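Side-chain contacts in peptidoglycan-recognition protein LC (Drosophila melanogaster, PDB 2F2L), which activates the imd/Relish immune pathway in response to peptidoglycan and lipopolysaccharide of Gram-negative bacteria, sensed through an extracellular amidase-like domain: residues A[91-96]-A[143-148]; A[125-130]-A[134-139]; A[67-72]-A[116-121]. All coordinates share one frame; numbering follows the deposited sequence. Where two conformers were deposited one is given.

Contact 1: residues A[91-96]-A[143-148]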
# COMPACT_ATOMS: atom_id res chain seq x y z
N ILE A 91 -16.25 -0.50 20.28
CA ILE A 91 -15.27 0.33 21.00
C ILE A 91 -14.80 -0.33 22.31
O ILE A 91 -13.66 -0.14 22.73
CB ILE A 91 -15.81 1.78 21.26
CG1 ILE A 91 -14.70 2.71 21.78
CG2 ILE A 91 -17.01 1.77 22.24
CD1 ILE A 91 -13.51 2.84 20.86
N ASN A 92 -15.68 -1.10 22.95
CA ASN A 92 -15.34 -1.81 24.19
C ASN A 92 -14.20 -2.80 23.96
O ASN A 92 -13.21 -2.79 24.67
CB ASN A 92 -16.57 -2.55 24.73
CG ASN A 92 -17.66 -1.63 25.17
OD1 ASN A 92 -17.40 -0.51 25.64
ND2 ASN A 92 -18.90 -2.07 25.04
N TYR A 93 -14.35 -3.64 22.94
CA TYR A 93 -13.31 -4.60 22.59
C TYR A 93 -12.08 -3.93 21.98
O TYR A 93 -10.94 -4.18 22.41
CB TYR A 93 -13.86 -5.67 21.63
CG TYR A 93 -14.74 -6.70 22.32
CD1 TYR A 93 -14.25 -7.44 23.40
CD2 TYR A 93 -16.04 -6.95 21.90
CE1 TYR A 93 -15.03 -8.39 24.04
CE2 TYR A 93 -16.84 -7.91 22.53
CZ TYR A 93 -16.32 -8.62 23.61
OH TYR A 93 -17.08 -9.58 24.26
N ASP A 94 -12.31 -3.08 20.97
CA ASP A 94 -11.23 -2.45 20.20
C ASP A 94 -10.34 -1.57 21.07
O ASP A 94 -9.13 -1.49 20.83
CB ASP A 94 -11.78 -1.63 19.02
CG ASP A 94 -12.39 -2.50 17.93
OD1 ASP A 94 -11.93 -3.66 17.75
OD2 ASP A 94 -13.34 -2.04 17.24
N SER A 95 -10.91 -0.93 22.09
CA SER A 95 -10.12 -0.09 23.00
C SER A 95 -9.33 -0.89 24.07
O SER A 95 -8.53 -0.32 24.81
CB SER A 95 -11.03 0.94 23.69
OG SER A 95 -11.86 0.30 24.65
N GLN A 96 -9.57 -2.20 24.14
CA GLN A 96 -9.00 -3.04 25.20
C GLN A 96 -8.33 -4.30 24.67
O GLN A 96 -8.17 -5.28 25.39
CB GLN A 96 -10.10 -3.40 26.20
CG GLN A 96 -10.68 -2.18 26.87
CD GLN A 96 -11.73 -2.52 27.88
OE1 GLN A 96 -11.43 -2.58 29.08
NE2 GLN A 96 -12.97 -2.73 27.44
N LYS A 143 -15.52 -16.24 18.92
CA LYS A 143 -16.00 -16.56 20.26
C LYS A 143 -16.63 -15.32 20.89
O LYS A 143 -17.66 -15.40 21.54
CB LYS A 143 -14.86 -17.11 21.13
CG LYS A 143 -15.18 -17.21 22.62
CD LYS A 143 -14.34 -18.29 23.34
CE LYS A 143 -14.65 -18.33 24.84
NZ LYS A 143 -14.60 -19.71 25.44
N LEU A 144 -16.01 -14.16 20.66
CA LEU A 144 -16.48 -12.90 21.21
C LEU A 144 -17.80 -12.44 20.57
O LEU A 144 -18.67 -11.89 21.25
CB LEU A 144 -15.40 -11.81 21.03
CG LEU A 144 -14.11 -12.01 21.81
CD1 LEU A 144 -13.08 -10.92 21.44
CD2 LEU A 144 -14.36 -12.02 23.31
N MET A 145 -17.92 -12.67 19.27
CA MET A 145 -19.12 -12.29 18.51
C MET A 145 -19.48 -13.45 17.60
O MET A 145 -19.12 -13.47 16.43
CB MET A 145 -18.85 -11.02 17.69
CG MET A 145 -18.61 -9.78 18.55
SD MET A 145 -18.32 -8.25 17.62
CE MET A 145 -18.00 -7.13 18.96
N PRO A 146 -20.18 -14.46 18.17
CA PRO A 146 -20.59 -15.67 17.44
C PRO A 146 -21.43 -15.43 16.19
O PRO A 146 -21.40 -16.26 15.28
CB PRO A 146 -21.40 -16.44 18.48
CG PRO A 146 -20.91 -15.94 19.79
CD PRO A 146 -20.63 -14.50 19.57
N SER A 147 -22.15 -14.32 16.13
CA SER A 147 -23.07 -14.07 15.02
C SER A 147 -22.38 -13.54 13.77
O SER A 147 -23.00 -13.51 12.71
CB SER A 147 -24.14 -13.07 15.44
OG SER A 147 -23.59 -11.77 15.54
N VAL A 148 -21.12 -13.12 13.88
CA VAL A 148 -20.45 -12.46 12.76
C VAL A 148 -19.81 -13.50 11.85
O VAL A 148 -18.90 -14.22 12.25
CB VAL A 148 -19.40 -11.42 13.23
CG1 VAL A 148 -18.78 -10.67 12.04
CG2 VAL A 148 -20.05 -10.42 14.18

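Contact 2: residues A[125-130]-A[134-139]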
# COMPACT_ATOMS: atom_id res chain seq x y z
N ARG A 125 7.15 -11.04 22.38
CA ARG A 125 7.70 -9.70 22.18
C ARG A 125 6.80 -8.64 22.81
O ARG A 125 7.28 -7.71 23.46
CB ARG A 125 7.90 -9.43 20.68
CG ARG A 125 8.77 -8.21 20.33
CD ARG A 125 10.19 -8.31 20.90
NE ARG A 125 10.86 -9.57 20.59
CZ ARG A 125 11.59 -9.81 19.50
NH1 ARG A 125 11.77 -8.87 18.57
NH2 ARG A 125 12.15 -11.00 19.32
N GLY A 126 5.49 -8.78 22.64
CA GLY A 126 4.52 -7.87 23.24
C GLY A 126 4.53 -7.84 24.76
O GLY A 126 4.40 -6.78 25.38
N VAL A 127 4.68 -9.01 25.36
CA VAL A 127 4.83 -9.09 26.82
C VAL A 127 6.11 -8.38 27.27
O VAL A 127 6.08 -7.56 28.20
CB VAL A 127 4.76 -10.55 27.29
CG1 VAL A 127 5.18 -10.69 28.73
CG2 VAL A 127 3.33 -11.08 27.10
N LYS A 128 7.22 -8.63 26.58
CA LYS A 128 8.51 -8.02 26.93
C LYS A 128 8.54 -6.50 26.79
O LYS A 128 9.30 -5.83 27.49
CB LYS A 128 9.62 -8.57 26.04
CG LYS A 128 9.94 -10.01 26.29
CD LYS A 128 10.76 -10.21 27.52
CE LYS A 128 11.12 -11.66 27.65
NZ LYS A 128 12.14 -12.03 26.64
N LEU A 129 7.75 -5.98 25.85
CA LEU A 129 7.73 -4.55 25.56
C LEU A 129 6.69 -3.78 26.38
O LEU A 129 6.57 -2.56 26.22
CB LEU A 129 7.49 -4.32 24.06
CG LEU A 129 8.61 -4.77 23.11
CD1 LEU A 129 8.14 -4.60 21.67
CD2 LEU A 129 9.92 -4.01 23.33
N GLY A 130 5.95 -4.46 27.25
CA GLY A 130 4.92 -3.80 28.08
C GLY A 130 3.59 -3.51 27.35
O GLY A 130 2.76 -2.75 27.85
N PRO A 134 1.27 -9.83 31.20
CA PRO A 134 1.72 -11.22 31.34
C PRO A 134 0.57 -12.24 31.44
O PRO A 134 0.71 -13.36 30.96
CB PRO A 134 2.55 -11.22 32.63
CG PRO A 134 2.98 -9.81 32.83
CD PRO A 134 1.98 -8.92 32.12
N SER A 135 -0.56 -11.86 32.02
CA SER A 135 -1.68 -12.78 32.18
C SER A 135 -2.73 -12.60 31.10
O SER A 135 -3.91 -12.73 31.36
CB SER A 135 -2.33 -12.55 33.54
OG SER A 135 -2.96 -11.28 33.55
N TYR A 136 -2.31 -12.29 29.87
CA TYR A 136 -3.25 -12.02 28.78
C TYR A 136 -4.08 -13.25 28.41
O TYR A 136 -3.64 -14.39 28.57
CB TYR A 136 -2.53 -11.55 27.52
CG TYR A 136 -1.66 -12.60 26.86
CD1 TYR A 136 -2.13 -13.37 25.81
CD2 TYR A 136 -0.34 -12.82 27.30
CE1 TYR A 136 -1.33 -14.34 25.21
CE2 TYR A 136 0.46 -13.78 26.71
CZ TYR A 136 -0.04 -14.54 25.67
OH TYR A 136 0.78 -15.49 25.07
N ARG A 137 -5.26 -12.97 27.88
CA ARG A 137 -6.06 -13.95 27.19
C ARG A 137 -5.90 -13.77 25.66
O ARG A 137 -5.95 -12.64 25.14
CB ARG A 137 -7.51 -13.77 27.63
CG ARG A 137 -8.53 -14.44 26.78
CD ARG A 137 -9.94 -14.11 27.30
NE ARG A 137 -10.96 -14.75 26.47
CZ ARG A 137 -12.25 -14.42 26.46
NH1 ARG A 137 -12.70 -13.42 27.20
NH2 ARG A 137 -13.07 -15.10 25.67
N PHE A 138 -5.69 -14.88 24.95
CA PHE A 138 -5.66 -14.91 23.48
C PHE A 138 -6.94 -15.64 23.07
O PHE A 138 -7.23 -16.75 23.57
CB PHE A 138 -4.39 -15.64 23.02
CG PHE A 138 -4.14 -15.64 21.52
CD1 PHE A 138 -4.58 -14.61 20.69
CD2 PHE A 138 -3.40 -16.67 20.96
CE1 PHE A 138 -4.32 -14.64 19.32
CE2 PHE A 138 -3.14 -16.70 19.58
CZ PHE A 138 -3.59 -15.67 18.76
N THR A 139 -7.76 -15.03 22.23
CA THR A 139 -9.04 -15.64 21.85
C THR A 139 -9.43 -15.38 20.40
O THR A 139 -8.80 -14.59 19.72
CB THR A 139 -10.20 -15.18 22.77
OG1 THR A 139 -11.34 -16.03 22.57
CG2 THR A 139 -10.58 -13.78 22.53

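Contact 3: residues A[67-72]-A[116-121]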
# COMPACT_ATOMS: atom_id res chain seq x y z
N PHE A 67 -1.48 -6.05 13.79
CA PHE A 67 -0.46 -6.82 13.06
C PHE A 67 -1.17 -7.80 12.20
O PHE A 67 -2.27 -8.21 12.53
CB PHE A 67 0.47 -7.56 14.04
CG PHE A 67 1.29 -6.64 14.89
CD1 PHE A 67 2.45 -6.08 14.39
CD2 PHE A 67 0.87 -6.29 16.16
CE1 PHE A 67 3.20 -5.20 15.16
CE2 PHE A 67 1.60 -5.41 16.93
CZ PHE A 67 2.76 -4.87 16.44
N LEU A 68 -0.54 -8.16 11.08
CA LEU A 68 -1.03 -9.20 10.19
C LEU A 68 0.07 -10.26 10.02
O LEU A 68 1.24 -9.93 9.88
CB LEU A 68 -1.42 -8.62 8.82
CG LEU A 68 -2.53 -7.54 8.86
CD1 LEU A 68 -1.92 -6.15 8.87
CD2 LEU A 68 -3.48 -7.68 7.67
N ILE A 69 -0.32 -11.53 10.02
CA ILE A 69 0.64 -12.64 9.94
C ILE A 69 0.44 -13.40 8.64
O ILE A 69 -0.62 -13.96 8.38
CB ILE A 69 0.48 -13.60 11.12
CG1 ILE A 69 0.25 -12.82 12.43
CG2 ILE A 69 1.68 -14.58 11.17
CD1 ILE A 69 1.35 -12.85 13.42
N GLY A 70 1.48 -13.41 7.83
CA GLY A 70 1.43 -14.04 6.51
C GLY A 70 1.91 -15.48 6.53
O GLY A 70 2.67 -15.89 7.40
N GLY A 71 1.47 -16.25 5.53
CA GLY A 71 1.88 -17.66 5.40
C GLY A 71 3.39 -17.85 5.33
O GLY A 71 3.89 -18.92 5.67
N ASP A 72 4.10 -16.81 4.89
CA ASP A 72 5.57 -16.79 4.90
C ASP A 72 6.17 -16.73 6.32
O ASP A 72 7.39 -16.81 6.48
CB ASP A 72 6.10 -15.60 4.07
CG ASP A 72 5.61 -14.23 4.61
OD1 ASP A 72 4.77 -14.20 5.53
OD2 ASP A 72 6.07 -13.18 4.10
N LEU A 116 1.90 -20.05 12.86
CA LEU A 116 1.68 -20.43 14.24
C LEU A 116 2.90 -20.17 15.09
O LEU A 116 2.78 -19.66 16.20
CB LEU A 116 1.30 -21.91 14.34
CG LEU A 116 0.09 -22.36 13.53
CD1 LEU A 116 -0.06 -23.87 13.61
CD2 LEU A 116 -1.18 -21.65 14.01
N SER A 117 4.09 -20.53 14.61
CA SER A 117 5.30 -20.30 15.40
C SER A 117 5.61 -18.81 15.60
O SER A 117 6.03 -18.42 16.69
CB SER A 117 6.50 -21.02 14.79
OG SER A 117 6.62 -20.73 13.42
N VAL A 118 5.40 -17.98 14.58
CA VAL A 118 5.72 -16.55 14.73
C VAL A 118 4.72 -15.84 15.66
O VAL A 118 5.06 -14.83 16.29
CB VAL A 118 5.85 -15.80 13.37
CG1 VAL A 118 4.49 -15.51 12.76
CG2 VAL A 118 6.63 -14.50 13.57
N THR A 119 3.50 -16.36 15.74
CA THR A 119 2.53 -15.90 16.72
C THR A 119 3.04 -16.02 18.14
O THR A 119 2.81 -15.13 18.94
CB THR A 119 1.22 -16.70 16.61
OG1 THR A 119 0.66 -16.54 15.29
CG2 THR A 119 0.22 -16.25 17.64
N ARG A 120 3.72 -17.13 18.45
CA ARG A 120 4.35 -17.30 19.77
C ARG A 120 5.40 -16.21 20.03
O ARG A 120 5.42 -15.59 21.10
CB ARG A 120 5.02 -18.67 19.88
CG ARG A 120 4.08 -19.87 19.80
CD ARG A 120 4.87 -21.16 19.93
NE ARG A 120 4.02 -22.31 20.22
CZ ARG A 120 3.69 -23.28 19.36
NH1 ARG A 120 4.14 -23.28 18.10
NH2 ARG A 120 2.92 -24.29 19.77
N LEU A 121 6.29 -15.99 19.06
CA LEU A 121 7.32 -14.96 19.19
C LEU A 121 6.68 -13.57 19.29
O LEU A 121 7.15 -12.74 20.06
CB LEU A 121 8.33 -14.98 18.02
CG LEU A 121 9.42 -16.07 17.88
CD1 LEU A 121 9.91 -16.64 19.23
CD2 LEU A 121 8.98 -17.19 16.99

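Contact 1: residues A[91-96]-A[143-148]
Tyr93, which gives up the most surface here, meets Leu144 with a face of its ring and Met145 with an edge. The two methyls of Leu144 meet it differently. CD1 stands 4.1 Å above one face of the Tyr93 ring, offset toward the rim, while CD2 lies nearer the phenol end, 3.8 Å from Tyr93 CE1 and equally close to its OH. Met145 comes to the edge of the ring, near its plane, its CE 3.5 Å from Tyr93 CD2. The extended chain (chi2 -179°, chi3 -177°) carries this terminal methyl to the ring, the two side chains running past each other in opposite directions. Met145 is also the first residue beyond the short helix 141-144 and opens a type I turn to Val148, so the pair straddles a helix end. On the facing side, Tyr93 belongs to the short helix 91-94, where Asn90 OD1 bonds its backbone N and Ser97 OG its O. Leu144 also packs on Arg137 and Thr139 of strand 136-140, at the edge of the central sheet. No hydrogen bond crosses between the segments: helix 91-94 is joined to the end of helix 141-144 and the residue just after it by dispersion contacts of one aromatic ring with aliphatic and thioether methyls.

Contact 2: residues A[125-130]-A[134-139]
The backbone bond from Leu129 N to Arg125 O, 3.0 Å, spans the helical turn that presents Val127 to Tyr136. A second bond, Gly130 N to Val127 O at 3.2 Å, belongs to the Schellman motif that ends helix 113-128, with Gly130 at positive phi (79°). Val127 uses both methyls on the returning chain. Val127 CG2 rests obliquely against the ring, 4.0 Å from CE2 and 4.1 Å from CD2 of Tyr136. Val127 CG1, anti to the backbone N (chi1 169°), points instead to the corner before the strand and lies 4.4 Å from Pro134 CA. The two side chains of Val127 and Tyr136 cross at about a right angle. The chi1 of Tyr136, 67°, turns its ring toward helix 113-128, where Val127 meets it. Phe138 CB lies in the plane of that ring, at its edge. The ring also touches Leu123, one turn earlier on the helix. A backbone bond between Gly126 and Ile132 further ties the helix to the short connection. This is a helix-to-strand return, carrying the chain into 136-140, an outermost strand of the mixed sheet. Across the segments no hydrogen bond forms: the contact is apolar, carried by the two methyls of Val127, while the Tyr136 ring stacks on His165, which also bonds its backbone O.

Contact 3: residues A[67-72]-A[116-121]
Ile69 and Val118 meet tip to tip, with CG2 of Ile69 only 3.4 Å from CG1 of Val118, tighter than carbon pairs usually come. Val118 turns that methyl between its backbone N and carbonyl carbon (chi1 77°), which aims it at the strand. Ile69 chi2, at -111°, also lies away from the staggered positions, consistent with tight packing. The other branch of the isoleucine is looser, Ile69 CD1 being 4.2 Å from Val118 CG1 and also 4.2 Å from Thr119 OG1, where the side chains cross at about a right angle. The Thr119 hydroxyl is hydrogen-bonded with Tyr102 OH and Gln115 O. Helix 113-128 here covers one face of the mixed sheet at the heart of the amidase-like fold, and strand 67-69 supplies Ile69 while Tyr102, on the adjacent strand 98-102, packs beside it. Val118 also leans on Val75 of the strand at the other flank, and Gln115 NE2 bonds Ile69 O, a polar tie next to the apolar one. All three touching residues are buried, whereas the next residue of the helix, Arg120, is exposed and touches the bound 2-acetylamino-2-deoxy-alpha-L-idopyranose, and Leu121 too lies toward solvent.

From the N terminus, residues 67-72 open the first loop, which contact 3 closes at 116-121 on helix 113-128. Before that closure, 91-96 has begun the longer loop of contact 1, completed at 143-148, so contacts 1 and 3 cross along the chain, and they lie on opposite sides of its centre. Contact 2, between 125-130 and 134-139, starts after contact 3 is finished and falls wholly within the span of contact 1. Helix 113-128 serves contacts 2 and 3, where Phe138 CE2 packs 3.9 Å from Thr119 CG2. Contacts 2 and 3 tie this helix to the sheet; contact 1 adds helix 91-94 to the end of helix 141-144, which directly follows edge strand 136-140.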